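Local coordinates for protein ferredoxin--NADP reductase, apicoplast (Plasmodium falciparum, PDB 3JQQ) that uses FAD to pass electrons between ferredoxin and NADP(H) in the apicoplast, and may serve the last step of isoprenoid precursor synthesis, at residues L9-K23 / I142-A156. The protein carries 1 engineered substitution. Sequence-based numbering, arbitrary orientation.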
# COMPACT_ATOMS: atom_id res chain seq x y z
N LEU B 9 12.32 8.35 21.79
CA LEU B 9 13.34 7.96 22.75
C LEU B 9 14.47 7.28 22.01
O LEU B 9 15.65 7.50 22.30
CB LEU B 9 12.76 7.01 23.80
CG LEU B 9 12.30 7.64 25.13
CD1 LEU B 9 11.57 8.94 24.89
CD2 LEU B 9 11.43 6.66 25.91
N TYR B 10 14.11 6.45 21.03
CA TYR B 10 15.09 5.80 20.19
C TYR B 10 14.90 6.21 18.74
O TYR B 10 13.78 6.26 18.24
CB TYR B 10 15.02 4.28 20.36
CG TYR B 10 15.30 3.86 21.78
CD1 TYR B 10 14.26 3.57 22.65
CD2 TYR B 10 16.60 3.81 22.25
CE1 TYR B 10 14.52 3.21 23.96
CE2 TYR B 10 16.87 3.45 23.56
CZ TYR B 10 15.82 3.15 24.41
OH TYR B 10 16.08 2.80 25.71
N THR B 11 16.01 6.51 18.08
CA THR B 11 15.98 7.02 16.73
C THR B 11 16.87 6.16 15.84
O THR B 11 17.46 5.18 16.30
CB THR B 11 16.48 8.47 16.67
OG1 THR B 11 17.89 8.50 16.94
CG2 THR B 11 15.76 9.32 17.70
N VAL B 12 16.96 6.54 14.58
CA VAL B 12 17.83 5.84 13.65
C VAL B 12 19.28 6.07 14.05
O VAL B 12 20.17 5.31 13.68
CB VAL B 12 17.62 6.33 12.21
CG1 VAL B 12 17.92 5.22 11.22
CG2 VAL B 12 16.19 6.83 12.03
N LYS B 13 19.51 7.14 14.82
CA LYS B 13 20.84 7.48 15.31
C LYS B 13 21.23 6.63 16.52
O LYS B 13 22.36 6.17 16.63
CB LYS B 13 20.94 8.96 15.66
CG LYS B 13 20.94 9.89 14.45
CD LYS B 13 21.21 11.33 14.87
CE LYS B 13 20.20 11.80 15.92
NZ LYS B 13 20.47 13.19 16.39
N ASN B 14 20.28 6.44 17.44
CA ASN B 14 20.50 5.57 18.59
C ASN B 14 19.40 4.52 18.73
O ASN B 14 18.54 4.64 19.60
CB ASN B 14 20.63 6.38 19.89
CG ASN B 14 19.30 6.94 20.37
OD1 ASN B 14 18.45 7.32 19.58
ND2 ASN B 14 19.13 6.99 21.69
N PRO B 15 19.42 3.48 17.88
CA PRO B 15 18.40 2.45 17.97
C PRO B 15 18.62 1.56 19.20
O PRO B 15 19.76 1.40 19.63
CB PRO B 15 18.60 1.64 16.69
CG PRO B 15 20.05 1.77 16.41
CD PRO B 15 20.44 3.16 16.86
N LEU B 16 17.55 1.01 19.74
CA LEU B 16 17.64 0.11 20.89
C LEU B 16 17.85 -1.33 20.43
O LEU B 16 17.05 -1.86 19.66
CB LEU B 16 16.40 0.21 21.77
CG LEU B 16 16.36 -0.71 23.00
CD1 LEU B 16 17.54 -0.43 23.92
CD2 LEU B 16 15.04 -0.57 23.75
N LYS B 17 18.93 -1.94 20.90
CA LYS B 17 19.25 -3.33 20.59
C LYS B 17 18.36 -4.27 21.39
O LYS B 17 18.35 -4.23 22.62
CB LYS B 17 20.72 -3.61 20.92
CG LYS B 17 21.17 -5.04 20.68
CD LYS B 17 22.66 -5.19 21.00
CE LYS B 17 23.19 -6.55 20.59
NZ LYS B 17 22.56 -7.67 21.36
N CYS B 18 17.60 -5.10 20.69
CA CYS B 18 16.65 -6.01 21.33
C CYS B 18 16.90 -7.46 20.94
O CYS B 18 17.73 -7.74 20.08
CB CYS B 18 15.21 -5.62 20.99
SG CYS B 18 14.72 -3.96 21.50
N LYS B 19 16.16 -8.37 21.56
CA LYS B 19 16.26 -9.79 21.26
C LYS B 19 14.93 -10.40 20.82
O LYS B 19 13.88 -10.07 21.37
CB LYS B 19 16.78 -10.57 22.48
CG LYS B 19 18.29 -10.49 22.69
CD LYS B 19 19.03 -11.26 21.61
CE LYS B 19 20.51 -11.42 21.96
NZ LYS B 19 21.30 -11.92 20.81
N ILE B 20 15.00 -11.29 19.84
CA ILE B 20 13.86 -12.09 19.43
C ILE B 20 13.65 -13.24 20.42
O ILE B 20 14.51 -14.10 20.58
CB ILE B 20 14.10 -12.69 18.03
CG1 ILE B 20 14.17 -11.58 16.98
CG2 ILE B 20 13.00 -13.70 17.69
CD1 ILE B 20 12.96 -10.67 16.97
N VAL B 21 12.48 -13.25 21.07
CA VAL B 21 12.14 -14.33 22.00
C VAL B 21 11.32 -15.42 21.32
O VAL B 21 11.57 -16.61 21.54
CB VAL B 21 11.36 -13.80 23.22
CG1 VAL B 21 10.86 -14.95 24.07
CG2 VAL B 21 12.23 -12.85 24.04
N ASP B 22 10.35 -15.02 20.52
CA ASP B 22 9.57 -15.99 19.75
C ASP B 22 9.20 -15.42 18.39
O ASP B 22 9.22 -14.20 18.18
CB ASP B 22 8.31 -16.42 20.52
CG ASP B 22 7.93 -17.87 20.26
OD1 ASP B 22 8.51 -18.50 19.35
OD2 ASP B 22 7.05 -18.39 20.98
N LYS B 23 8.89 -16.32 17.46
CA LYS B 23 8.54 -15.96 16.10
C LYS B 23 7.46 -16.95 15.67
O LYS B 23 7.72 -18.15 15.56
CB LYS B 23 9.77 -16.06 15.20
CG LYS B 23 9.54 -15.66 13.74
CD LYS B 23 10.79 -15.93 12.91
CE LYS B 23 10.51 -15.74 11.43
NZ LYS B 23 11.71 -16.05 10.60
N ILE B 142 12.88 -10.18 8.22
CA ILE B 142 12.06 -10.86 9.22
C ILE B 142 11.90 -12.34 8.86
O ILE B 142 11.95 -13.21 9.72
CB ILE B 142 10.68 -10.22 9.34
CG1 ILE B 142 10.82 -8.77 9.81
CG2 ILE B 142 9.79 -11.01 10.29
CD1 ILE B 142 9.64 -7.90 9.44
N LYS B 143 11.71 -12.59 7.57
CA LYS B 143 11.58 -13.95 7.06
C LYS B 143 12.73 -14.79 7.59
O LYS B 143 12.53 -15.89 8.10
CB LYS B 143 11.65 -13.93 5.53
CG LYS B 143 10.74 -14.91 4.83
CD LYS B 143 10.94 -16.34 5.28
CE LYS B 143 10.31 -17.30 4.28
NZ LYS B 143 9.56 -18.39 4.95
N ASN B 144 13.93 -14.23 7.48
CA ASN B 144 15.16 -14.94 7.83
C ASN B 144 15.53 -14.88 9.32
O ASN B 144 16.47 -15.54 9.75
CB ASN B 144 16.32 -14.43 6.97
CG ASN B 144 16.13 -14.74 5.50
OD1 ASN B 144 15.99 -15.90 5.11
ND2 ASN B 144 16.14 -13.71 4.67
N LEU B 145 14.78 -14.10 10.10
CA LEU B 145 15.07 -13.95 11.52
C LEU B 145 15.01 -15.26 12.29
O LEU B 145 14.09 -16.07 12.10
CB LEU B 145 14.13 -12.93 12.18
CG LEU B 145 14.57 -11.47 12.24
CD1 LEU B 145 13.44 -10.59 12.78
CD2 LEU B 145 15.82 -11.32 13.09
N LYS B 146 15.99 -15.47 13.16
CA LYS B 146 16.00 -16.63 14.04
C LYS B 146 15.72 -16.22 15.48
O LYS B 146 15.90 -15.05 15.86
CB LYS B 146 17.35 -17.35 13.98
CG LYS B 146 17.73 -17.90 12.62
CD LYS B 146 19.05 -18.66 12.70
CE LYS B 146 19.46 -19.23 11.35
NZ LYS B 146 19.81 -18.17 10.36
N ILE B 147 15.28 -17.18 16.28
CA ILE B 147 15.13 -16.99 17.72
C ILE B 147 16.47 -16.59 18.34
O ILE B 147 17.50 -17.20 18.07
CB ILE B 147 14.56 -18.28 18.37
CG1 ILE B 147 13.04 -18.17 18.53
CG2 ILE B 147 15.22 -18.54 19.73
CD1 ILE B 147 12.34 -17.61 17.32
N ASN B 148 16.44 -15.53 19.14
CA ASN B 148 17.64 -14.97 19.79
C ASN B 148 18.53 -14.09 18.91
O ASN B 148 19.62 -13.70 19.32
CB ASN B 148 18.48 -16.06 20.47
CG ASN B 148 19.34 -15.51 21.60
OD1 ASN B 148 20.55 -15.74 21.65
ND2 ASN B 148 18.72 -14.77 22.51
N ASP B 149 18.07 -13.77 17.70
CA ASP B 149 18.76 -12.80 16.86
C ASP B 149 18.62 -11.39 17.42
O ASP B 149 17.67 -11.10 18.15
CB ASP B 149 18.21 -12.82 15.43
CG ASP B 149 18.87 -13.87 14.56
OD1 ASP B 149 19.74 -14.61 15.07
OD2 ASP B 149 18.53 -13.95 13.36
N ASP B 150 19.57 -10.52 17.08
CA ASP B 150 19.46 -9.10 17.40
C ASP B 150 18.46 -8.42 16.47
O ASP B 150 18.41 -8.71 15.28
CB ASP B 150 20.83 -8.41 17.26
CG ASP B 150 21.81 -8.79 18.36
OD1 ASP B 150 21.39 -9.40 19.36
OD2 ASP B 150 23.01 -8.47 18.22
N ILE B 151 17.65 -7.53 17.03
CA ILE B 151 16.78 -6.68 16.22
C ILE B 151 16.79 -5.27 16.82
O ILE B 151 16.71 -5.10 18.04
CB ILE B 151 15.35 -7.23 16.11
CG1 ILE B 151 14.53 -6.43 15.10
CG2 ILE B 151 14.67 -7.25 17.47
CD1 ILE B 151 13.13 -6.96 14.87
N TYR B 152 16.90 -4.26 15.96
CA TYR B 152 17.07 -2.88 16.42
C TYR B 152 15.83 -2.01 16.22
O TYR B 152 15.37 -1.81 15.09
CB TYR B 152 18.30 -2.25 15.77
CG TYR B 152 19.61 -2.92 16.14
CD1 TYR B 152 19.99 -4.12 15.55
CD2 TYR B 152 20.46 -2.36 17.09
CE1 TYR B 152 21.18 -4.74 15.89
CE2 TYR B 152 21.65 -2.97 17.43
CZ TYR B 152 22.01 -4.16 16.83
OH TYR B 152 23.19 -4.77 17.18
N LEU B 153 15.30 -1.50 17.33
CA LEU B 153 14.06 -0.73 17.36
C LEU B 153 14.30 0.78 17.49
O LEU B 153 15.26 1.21 18.14
CB LEU B 153 13.17 -1.17 18.52
CG LEU B 153 12.34 -2.47 18.48
CD1 LEU B 153 11.61 -2.63 17.16
CD2 LEU B 153 13.20 -3.68 18.78
N THR B 154 13.41 1.56 16.89
CA THR B 154 13.31 2.99 17.13
C THR B 154 11.90 3.27 17.65
O THR B 154 11.01 2.44 17.48
CB THR B 154 13.52 3.80 15.85
OG1 THR B 154 12.41 3.61 14.97
CG2 THR B 154 14.81 3.39 15.15
N GLY B 155 11.70 4.43 18.27
CA GLY B 155 10.36 4.81 18.74
C GLY B 155 10.31 5.29 20.18
O GLY B 155 11.35 5.52 20.80
N ALA B 156 9.10 5.43 20.72
CA ALA B 156 7.86 5.12 20.00
C ALA B 156 7.49 6.19 18.98
O ALA B 156 8.08 7.27 18.96
CB ALA B 156 6.72 4.92 20.99
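Lys17 and Lys19 reach the carboxylate of Asp150 from opposite faces of its plane. Both form salt bridges to the same oxygen. Lys17 NZ lies 2.9 Å from Asp150 OD1 and well above the plane. Lys19 NZ meets that oxygen on its syn side, about 31° out of plane, and also donates to Asn148 O. The two ammonium groups thus probably stabilise the negative charge of Asp150. The Tyr152 ring runs alongside the Lys17 chain, pointing the same way, with Tyr152 CE2 3.7 Å from Lys17 CB. The Lys17 chain is straight as far as CE and turns only at its last torsion (chi4 -64°). The Tyr10 ring carries Leu16 CB over the centre of one face, and Asn14 O lies in plane at its edge.

Strands 16-23 and 150-156 are antiparallel neighbours in the FAD-binding beta-barrel domain of the ferredoxin reductase fold. Leu16 pairs with Leu153 and Cys18 with Ile151 as hydrogen-bonded pairs. Their side chains share the sheet face opposite Lys17 and Tyr152. Strand 35-41 flanks 16-23, and strand 53-56 flanks 150-156. Leu9 and Tyr10 both face Gly155, a classic beta bulge.

Ile20 closes the far end of the ladder. Ile20 CD1 packs 3.9 Å from Ile151 CG2, and Ile20 CG2 touches Ile147 CD1. Ile20 O accepts from Asn148 N, in the type II turn 146-149. Farther on, the extended Lys23 chain brings NZ to the C-terminal part of the helix that includes Ile142 and Lys143. Lys23 NZ donates to three carbonyls: Lys143 O at 2.6 Å, Leu145 O at 2.8 Å and Ile142 O at 3.0 Å. The Leu145 bond lies on a lone pair, whereas Lys143 O is met from above its carbonyl plane. Tyr36 adds a cation-pi contact to Lys23.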